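Local coordinates for protein glucanase (Klebsiella pneumoniae, PDB 5GY3) that probably hydrolyses internal beta-1,4-glucosidic linkages of cellulose, lichenin and cereal beta-glucans as a family 8 endoglucanase, at residues 30-35 against 53-58; 47-52 against 106-111. One frame throughout, in Å; residues are numbered along the deposited sequence.

Contact 1 (30-35 against 53-58); sequences EGQGFA and QWTDST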
ATOM      1  N   GLU A  30       2.212   7.476  -0.222  1.00 11.26           N
ATOM      2  CA  GLU A  30       2.645   6.125  -0.563  1.00 12.37           C
ATOM      3  C   GLU A  30       4.148   6.090  -0.824  1.00 12.83           C
ATOM      4  O   GLU A  30       4.861   5.226  -0.304  1.00 13.77           O
ATOM      5  CB  GLU A  30       1.879   5.611  -1.788  1.00 16.24           C
ATOM      6  CG  GLU A  30       2.515   4.380  -2.405  1.00 17.03           C
ATOM      7  CD  GLU A  30       1.994   4.062  -3.793  1.00 23.92           C
ATOM      8  OE1 GLU A  30       0.779   3.803  -3.919  1.00 25.10           O
ATOM      9  OE2 GLU A  30       2.800   4.079  -4.755  1.00 22.82           O
ATOM     10  N   GLY A  31       4.646   7.029  -1.634  1.00 11.74           N
ATOM     11  CA  GLY A  31       6.064   7.032  -1.961  1.00 12.63           C
ATOM     12  C   GLY A  31       6.948   7.324  -0.761  1.00  9.53           C
ATOM     13  O   GLY A  31       7.972   6.661  -0.559  1.00 10.75           O
ATOM     14  N   GLN A  32       6.579   8.325   0.041  1.00  9.86           N
ATOM     15  CA  GLN A  32       7.336   8.602   1.262  1.00 11.63           C
ATOM     16  C   GLN A  32       7.308   7.405   2.203  1.00 11.98           C
ATOM     17  O   GLN A  32       8.342   7.017   2.755  1.00  9.25           O
ATOM     18  CB  GLN A  32       6.787   9.840   1.971  1.00 12.56           C
ATOM     19  CG  GLN A  32       6.777  11.107   1.138  1.00 12.43           C
ATOM     20  CD  GLN A  32       8.128  11.425   0.516  1.00 14.99           C
ATOM     21  OE1 GLN A  32       8.277  11.385  -0.706  1.00 13.82           O
ATOM     22  NE2 GLN A  32       9.120  11.752   1.353  1.00 10.72           N
ATOM     23  N   GLY A  33       6.129   6.802   2.397  1.00 10.81           N
ATOM     24  CA  GLY A  33       6.022   5.676   3.315  1.00 11.58           C
ATOM     25  C   GLY A  33       6.776   4.448   2.839  1.00  9.71           C
ATOM     26  O   GLY A  33       7.457   3.785   3.630  1.00  9.93           O
ATOM     27  N   PHE A  34       6.641   4.107   1.550  1.00  9.88           N
ATOM     28  CA  PHE A  34       7.441   3.028   0.973  1.00  9.72           C
ATOM     29  C   PHE A  34       8.923   3.266   1.222  1.00  9.70           C
ATOM     30  O   PHE A  34       9.647   2.369   1.663  1.00  9.66           O
ATOM     31  CB  PHE A  34       7.223   2.920  -0.540  1.00  9.16           C
ATOM     32  CG  PHE A  34       5.981   2.192  -0.949  1.00 13.31           C
ATOM     33  CD1 PHE A  34       5.228   1.476  -0.042  1.00 11.01           C
ATOM     34  CD2 PHE A  34       5.580   2.218  -2.276  1.00 14.72           C
ATOM     35  CE1 PHE A  34       4.082   0.794  -0.452  1.00 13.96           C
ATOM     36  CE2 PHE A  34       4.434   1.541  -2.692  1.00 17.54           C
ATOM     37  CZ  PHE A  34       3.685   0.834  -1.772  1.00 16.45           C
ATOM     38  N   ALA A  35       9.394   4.467   0.897  1.00  9.63           N
ATOM     39  CA  ALA A  35      10.819   4.743   1.021  1.00 10.56           C
ATOM     40  C   ALA A  35      11.258   4.729   2.479  1.00 11.06           C
ATOM     41  O   ALA A  35      12.362   4.271   2.793  1.00 12.12           O
ATOM     42  CB  ALA A  35      11.149   6.084   0.380  1.00 10.55           C
ATOM     43  N   GLN A  53      11.422  13.920   7.765  1.00 12.30           N
ATOM     44  CA  GLN A  53      11.415  15.364   7.981  1.00 16.29           C
ATOM     45  C   GLN A  53      10.671  16.092   6.866  1.00 13.40           C
ATOM     46  O   GLN A  53       9.894  17.013   7.133  1.00 16.63           O
ATOM     47  CB  GLN A  53      12.852  15.880   8.097  1.00 19.59           C
ATOM     48  CG  GLN A  53      13.009  17.399   8.006  1.00 30.71           C
ATOM     49  CD  GLN A  53      14.481  17.826   7.976  1.00 39.69           C
ATOM     50  OE1 GLN A  53      15.351  17.064   7.538  1.00 42.38           O
ATOM     51  NE2 GLN A  53      14.761  19.042   8.443  1.00 39.80           N
ATOM     52  N   TRP A  54      10.890  15.698   5.611  1.00 12.62           N
ATOM     53  CA  TRP A  54      10.165  16.365   4.536  1.00 15.53           C
ATOM     54  C   TRP A  54       8.675  16.045   4.610  1.00 15.90           C
ATOM     55  O   TRP A  54       7.832  16.941   4.478  1.00 14.51           O
ATOM     56  CB  TRP A  54      10.727  15.980   3.166  1.00 16.93           C
ATOM     57  CG  TRP A  54       9.976  16.688   2.080  1.00 17.53           C
ATOM     58  CD1 TRP A  54      10.243  17.930   1.566  1.00 19.85           C
ATOM     59  CD2 TRP A  54       8.795  16.223   1.411  1.00 17.74           C
ATOM     60  NE1 TRP A  54       9.307  18.255   0.606  1.00 18.78           N
ATOM     61  CE2 TRP A  54       8.407  17.228   0.496  1.00 21.19           C
ATOM     62  CE3 TRP A  54       8.031  15.053   1.492  1.00 16.86           C
ATOM     63  CZ2 TRP A  54       7.289  17.093  -0.334  1.00 17.39           C
ATOM     64  CZ3 TRP A  54       6.928  14.919   0.666  1.00 16.37           C
ATOM     65  CH2 TRP A  54       6.567  15.934  -0.235  1.00 16.37           C
ATOM     66  N   THR A  55       8.340  14.777   4.846  1.00 14.03           N
ATOM     67  CA  THR A  55       6.939  14.371   4.926  1.00 14.40           C
ATOM     68  C   THR A  55       6.208  15.139   6.014  1.00 14.11           C
ATOM     69  O   THR A  55       5.120  15.685   5.791  1.00 13.33           O
ATOM     70  CB  THR A  55       6.860  12.872   5.200  1.00 13.53           C
ATOM     71  OG1 THR A  55       7.607  12.175   4.201  1.00 13.92           O
ATOM     72  CG2 THR A  55       5.404  12.392   5.208  1.00 11.56           C
ATOM     73  N   ASP A  56       6.789  15.178   7.211  1.00 14.85           N
ATOM     74  CA  ASP A  56       6.127  15.815   8.336  1.00 11.86           C
ATOM     75  C   ASP A  56       6.011  17.318   8.115  1.00 17.19           C
ATOM     76  O   ASP A  56       4.921  17.888   8.232  1.00 15.83           O
ATOM     77  CB  ASP A  56       6.880  15.491   9.626  1.00 14.90           C
ATOM     78  CG  ASP A  56       6.160  15.977  10.865  1.00 17.34           C
ATOM     79  OD1 ASP A  56       4.916  15.994  10.866  1.00 16.31           O
ATOM     80  OD2 ASP A  56       6.845  16.339  11.844  1.00 21.94           O
ATOM     81  N   SER A  57       7.116  17.974   7.742  1.00 15.18           N
ATOM     82  CA  SER A  57       7.064  19.425   7.610  1.00 15.94           C
ATOM     83  C   SER A  57       6.203  19.864   6.428  1.00 16.86           C
ATOM     84  O   SER A  57       5.563  20.918   6.494  1.00 20.58           O
ATOM     85  CB  SER A  57       8.477  20.001   7.489  1.00 18.18           C
ATOM     86  OG  SER A  57       9.127  19.490   6.346  1.00 24.55           O
ATOM     87  N   THR A  58       6.155  19.076   5.347  1.00 15.32           N
ATOM     88  CA  THR A  58       5.451  19.521   4.147  1.00 16.01           C
ATOM     89  C   THR A  58       4.002  19.054   4.091  1.00 18.05           C
ATOM     90  O   THR A  58       3.118  19.828   3.704  1.00 17.12           O
ATOM     91  CB  THR A  58       6.173  19.027   2.889  1.00 18.01           C
ATOM     92  OG1 THR A  58       7.570  19.326   2.995  1.00 17.68           O
ATOM     93  CG2 THR A  58       5.589  19.696   1.628  1.00 17.10           C
TER
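Q32 meets W54 and T55 through a chain that leaves its helix with CG beside the backbone N and then folds at the second torsion (chi2 -53°), carrying the amide across the groove between the helices. T55 turns OG1 beside its own backbone N, where it can receive that amide. The bond that results runs from Q32 NE2 to T55 OG1 over 3.3 Å, fairly long but reasonably straight at the hydrogen (152°), with the hydroxyl oxygen close to the amide plane. The aliphatic part of the same side chain lies alongside: Q32 CB is also 3.3 Å from T55 OG1. W54 is the other partner. The side chains of Q32 and W54 cross at about a right angle, the amide plane tilted 60° from the ring, and NE2 comes obliquely to the six-membered ring, with Q32 NE2 3.5 Å from W54 CE3 and Q32 CD 3.7 Å from W54 CZ3. Family 8 glycosidases adopt an (alpha/alpha)6 barrel, and here two successive helices of that fold, 29-41 and 45-59, pack side by side in roughly opposite directions; in segments 30-35 and 53-58 the nearest CA atoms, of Q32 and T55, are 6.8 Å apart. All three touching residues are buried, so the polar groups need partners. Q32 makes three hydrogen bonds, two from NE2 (to T55 OG1 and G16 O) and one to OE1 (from I18 N), which fixes the amide's rotation and ties the loop after helix 2-11 to the helix pair. T55 OG1, while accepting from Q32, donates back along its own helix to L51 O.

Contact 2 (47-52 against 106-111); sequences AFDKLW and KRYAIA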
ATOM      1  N   ALA A  47      18.870   8.781   5.589  1.00 12.16           N
ATOM      2  CA  ALA A  47      17.822   8.854   4.574  1.00 14.22           C
ATOM      3  C   ALA A  47      16.445   8.820   5.216  1.00 12.35           C
ATOM      4  O   ALA A  47      15.553   9.583   4.826  1.00 13.76           O
ATOM      5  CB  ALA A  47      17.966   7.706   3.574  1.00 14.17           C
ATOM      6  N   PHE A  48      16.251   7.938   6.205  1.00 12.43           N
ATOM      7  CA  PHE A  48      14.968   7.888   6.902  1.00 10.31           C
ATOM      8  C   PHE A  48      14.606   9.248   7.490  1.00 12.49           C
ATOM      9  O   PHE A  48      13.474   9.720   7.337  1.00 10.72           O
ATOM     10  CB  PHE A  48      14.990   6.825   8.001  1.00 10.27           C
ATOM     11  CG  PHE A  48      13.664   6.677   8.702  1.00 11.92           C
ATOM     12  CD1 PHE A  48      13.327   7.503   9.760  1.00 13.46           C
ATOM     13  CD2 PHE A  48      12.749   5.725   8.286  1.00 10.71           C
ATOM     14  CE1 PHE A  48      12.096   7.398  10.388  1.00  9.51           C
ATOM     15  CE2 PHE A  48      11.519   5.612   8.912  1.00  9.83           C
ATOM     16  CZ  PHE A  48      11.195   6.452   9.962  1.00  8.95           C
ATOM     17  N   ASP A  49      15.550   9.884   8.191  1.00 10.04           N
ATOM     18  CA  ASP A  49      15.242  11.164   8.819  1.00 13.52           C
ATOM     19  C   ASP A  49      14.961  12.246   7.777  1.00 16.29           C
ATOM     20  O   ASP A  49      14.106  13.113   8.001  1.00 14.03           O
ATOM     21  CB  ASP A  49      16.380  11.579   9.763  1.00 14.15           C
ATOM     22  CG  ASP A  49      16.372  10.800  11.089  1.00 19.18           C
ATOM     23  OD1 ASP A  49      15.307  10.286  11.491  1.00 18.38           O
ATOM     24  OD2 ASP A  49      17.429  10.715  11.750  1.00 14.66           O
ATOM     25  N   LYS A  50      15.656  12.207   6.631  1.00 12.30           N
ATOM     26  CA  LYS A  50      15.370  13.155   5.552  1.00 16.09           C
ATOM     27  C   LYS A  50      13.968  12.935   4.994  1.00 13.45           C
ATOM     28  O   LYS A  50      13.206  13.888   4.791  1.00 15.19           O
ATOM     29  CB  LYS A  50      16.398  13.019   4.423  1.00 13.61           C
ATOM     30  CG  LYS A  50      17.742  13.728   4.622  1.00 27.22           C
ATOM     31  CD  LYS A  50      18.784  13.263   3.565  1.00 27.36           C
ATOM     32  CE  LYS A  50      19.665  12.119   4.104  1.00 28.18           C
ATOM     33  NZ  LYS A  50      20.193  11.115   3.101  1.00 25.54           N
ATOM     34  N   LEU A  51      13.624  11.671   4.720  1.00 13.38           N
ATOM     35  CA  LEU A  51      12.308  11.348   4.174  1.00 14.56           C
ATOM     36  C   LEU A  51      11.209  11.765   5.135  1.00 13.54           C
ATOM     37  O   LEU A  51      10.208  12.375   4.734  1.00 11.90           O
ATOM     38  CB  LEU A  51      12.213   9.849   3.889  1.00 10.20           C
ATOM     39  CG  LEU A  51      13.128   9.272   2.818  1.00 12.72           C
ATOM     40  CD1 LEU A  51      13.243   7.752   2.954  1.00 12.69           C
ATOM     41  CD2 LEU A  51      12.599   9.653   1.443  1.00 12.62           C
ATOM     42  N   TRP A  52      11.388  11.443   6.416  1.00 11.38           N
ATOM     43  CA  TRP A  52      10.369  11.742   7.418  1.00 13.32           C
ATOM     44  C   TRP A  52      10.276  13.242   7.679  1.00 16.34           C
ATOM     45  O   TRP A  52       9.172  13.792   7.785  1.00 12.33           O
ATOM     46  CB  TRP A  52      10.675  10.965   8.705  1.00  9.39           C
ATOM     47  CG  TRP A  52       9.838  11.350   9.890  1.00 12.86           C
ATOM     48  CD1 TRP A  52      10.288  11.631  11.157  1.00 14.54           C
ATOM     49  CD2 TRP A  52       8.410  11.494   9.933  1.00 12.13           C
ATOM     50  NE1 TRP A  52       9.227  11.946  11.976  1.00 13.74           N
ATOM     51  CE2 TRP A  52       8.065  11.873  11.248  1.00 12.79           C
ATOM     52  CE3 TRP A  52       7.390  11.352   8.982  1.00 11.77           C
ATOM     53  CZ2 TRP A  52       6.743  12.104  11.637  1.00 13.90           C
ATOM     54  CZ3 TRP A  52       6.080  11.583   9.368  1.00 12.47           C
ATOM     55  CH2 TRP A  52       5.767  11.959  10.682  1.00 11.22           C
ATOM     56  N   LYS A 106      12.616   5.907  21.017  1.00 15.30           N
ATOM     57  CA  LYS A 106      11.177   5.958  21.273  1.00 15.54           C
ATOM     58  C   LYS A 106      10.482   7.117  20.570  1.00 14.24           C
ATOM     59  O   LYS A 106       9.257   7.069  20.404  1.00 15.93           O
ATOM     60  CB  LYS A 106      10.911   6.057  22.775  1.00 19.92           C
ATOM     61  CG  LYS A 106      11.324   7.401  23.379  1.00 25.34           C
ATOM     62  CD  LYS A 106      10.990   7.464  24.868  1.00 32.00           C
ATOM     63  CE  LYS A 106      11.617   8.693  25.513  1.00 32.45           C
ATOM     64  NZ  LYS A 106      11.376   9.924  24.696  1.00 35.70           N
ATOM     65  N   ARG A 107      11.218   8.150  20.158  1.00 14.27           N
ATOM     66  CA  ARG A 107      10.582   9.282  19.486  1.00 15.74           C
ATOM     67  C   ARG A 107       9.902   8.854  18.185  1.00 12.31           C
ATOM     68  O   ARG A 107       8.830   9.376  17.842  1.00 12.05           O
ATOM     69  CB  ARG A 107      11.616  10.386  19.250  1.00 19.17           C
ATOM     70  CG  ARG A 107      12.129  10.995  20.576  1.00 25.82           C
ATOM     71  CD  ARG A 107      13.308  11.959  20.391  1.00 31.55           C
ATOM     72  NE  ARG A 107      14.465  11.315  19.768  1.00 30.58           N
ATOM     73  CZ  ARG A 107      15.559  11.960  19.372  1.00 37.09           C
ATOM     74  NH1 ARG A 107      15.661  13.274  19.540  1.00 33.21           N
ATOM     75  NH2 ARG A 107      16.555  11.291  18.802  1.00 33.51           N
ATOM     76  N   TYR A 108      10.472   7.880  17.474  1.00 10.10           N
ATOM     77  CA  TYR A 108       9.806   7.382  16.270  1.00  8.46           C
ATOM     78  C   TYR A 108       8.493   6.687  16.609  1.00 10.64           C
ATOM     79  O   TYR A 108       7.511   6.800  15.863  1.00  9.24           O
ATOM     80  CB  TYR A 108      10.708   6.414  15.513  1.00  9.11           C
ATOM     81  CG  TYR A 108      11.978   7.013  14.953  1.00 10.23           C
ATOM     82  CD1 TYR A 108      11.938   8.101  14.096  1.00 13.29           C
ATOM     83  CD2 TYR A 108      13.215   6.463  15.264  1.00 14.87           C
ATOM     84  CE1 TYR A 108      13.105   8.641  13.562  1.00 14.60           C
ATOM     85  CE2 TYR A 108      14.388   6.991  14.736  1.00 17.39           C
ATOM     86  CZ  TYR A 108      14.330   8.078  13.889  1.00 17.68           C
ATOM     87  OH  TYR A 108      15.494   8.607  13.359  1.00 16.40           O
ATOM     88  N   ALA A 109       8.462   5.946  17.713  1.00  8.48           N
ATOM     89  CA  ALA A 109       7.240   5.253  18.107  1.00  9.20           C
ATOM     90  C   ALA A 109       6.188   6.226  18.622  1.00 12.03           C
ATOM     91  O   ALA A 109       4.991   6.019  18.396  1.00  9.74           O
ATOM     92  CB  ALA A 109       7.556   4.197  19.162  1.00 13.69           C
ATOM     93  N   ILE A 110       6.612   7.293  19.306  1.00 10.81           N
ATOM     94  CA  ILE A 110       5.655   8.306  19.748  1.00  9.46           C
ATOM     95  C   ILE A 110       5.016   8.989  18.546  1.00  9.87           C
ATOM     96  O   ILE A 110       3.813   9.270  18.549  1.00  8.38           O
ATOM     97  CB  ILE A 110       6.336   9.310  20.699  1.00 12.15           C
ATOM     98  CG1 ILE A 110       6.605   8.620  22.039  1.00 14.30           C
ATOM     99  CG2 ILE A 110       5.482  10.576  20.864  1.00 15.16           C
ATOM    100  CD1 ILE A 110       7.545   9.380  22.968  1.00 21.74           C
ATOM    101  N   ALA A 111       5.796   9.214  17.481  1.00 10.05           N
ATOM    102  CA  ALA A 111       5.226   9.768  16.256  1.00 10.87           C
ATOM    103  C   ALA A 111       4.242   8.793  15.619  1.00  8.76           C
ATOM    104  O   ALA A 111       3.153   9.191  15.181  1.00 10.57           O
ATOM    105  CB  ALA A 111       6.339  10.124  15.268  1.00 11.47           C
TER
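Y108 has the largest share of the buried surface here, and it reaches helix 45-59 with both its ring and its hydroxyl. Its CG stands beside the backbone N (chi1 -64°), and although CB does not aim at the other helix, the phenol swings across to it. There the edge of F48 meets the face of the tyrosine in a T-shaped stack, centroids 5.2 Å apart and planes at 83°, with F48 CE1 3.6 Å from Y108 CE1. A second edge-to-face pair with W103 and packing on L96 and A99 of helix 86-103 hold F48 in the interior. One turn along, a lighter contact forms further toward the C-terminal ends of the two segments, where W52 CZ2 comes within 4.2 Å of A111 CB. The axes of segments 47-52 and 106-111 come no closer than 13.7 Å, too far for backbones to touch, so large aromatic side chains span the gap. This is packing between alternate helices of the (alpha/alpha)6 barrel, both of which also pack on helix 86-103, between them in the chain. At the tip of the tyrosine, Y108 OH donates to D49 OD1 over a short 2.5 Å. The carboxylate lies at the edge of the phenol, nearly coplanar with it, and offers the lone pair on the side of its other oxygen. R45 completes the group: its NE donates to the same phenol oxygen and forms a weak, long ion pair with D49 OD2. Receiving a hydrogen from a guanidinium while giving one to a carboxylate, the hydroxyl is probably polarised, which would strengthen its bond to D49.

Helix 45-59 is common to contact 1 and contact 2, which use its successive turns and lie with their centres about 10 Å apart. It faces helix 29-41 with one side and helix 106-123 with another. L51 is where the two contacts meet: its CD1 packs 3.6 Å from A35 O, and its carbonyl O lies 3.6 Å from Q32 NE2, as packing. Contact 1 is the nearer to the catalytic region, the side chain of Q32 being about 11 Å from that of D87, the predicted nucleophile. Contact 2, whose centre is further from the chain's centre (about 19 Å against 14 Å), lies away from that site.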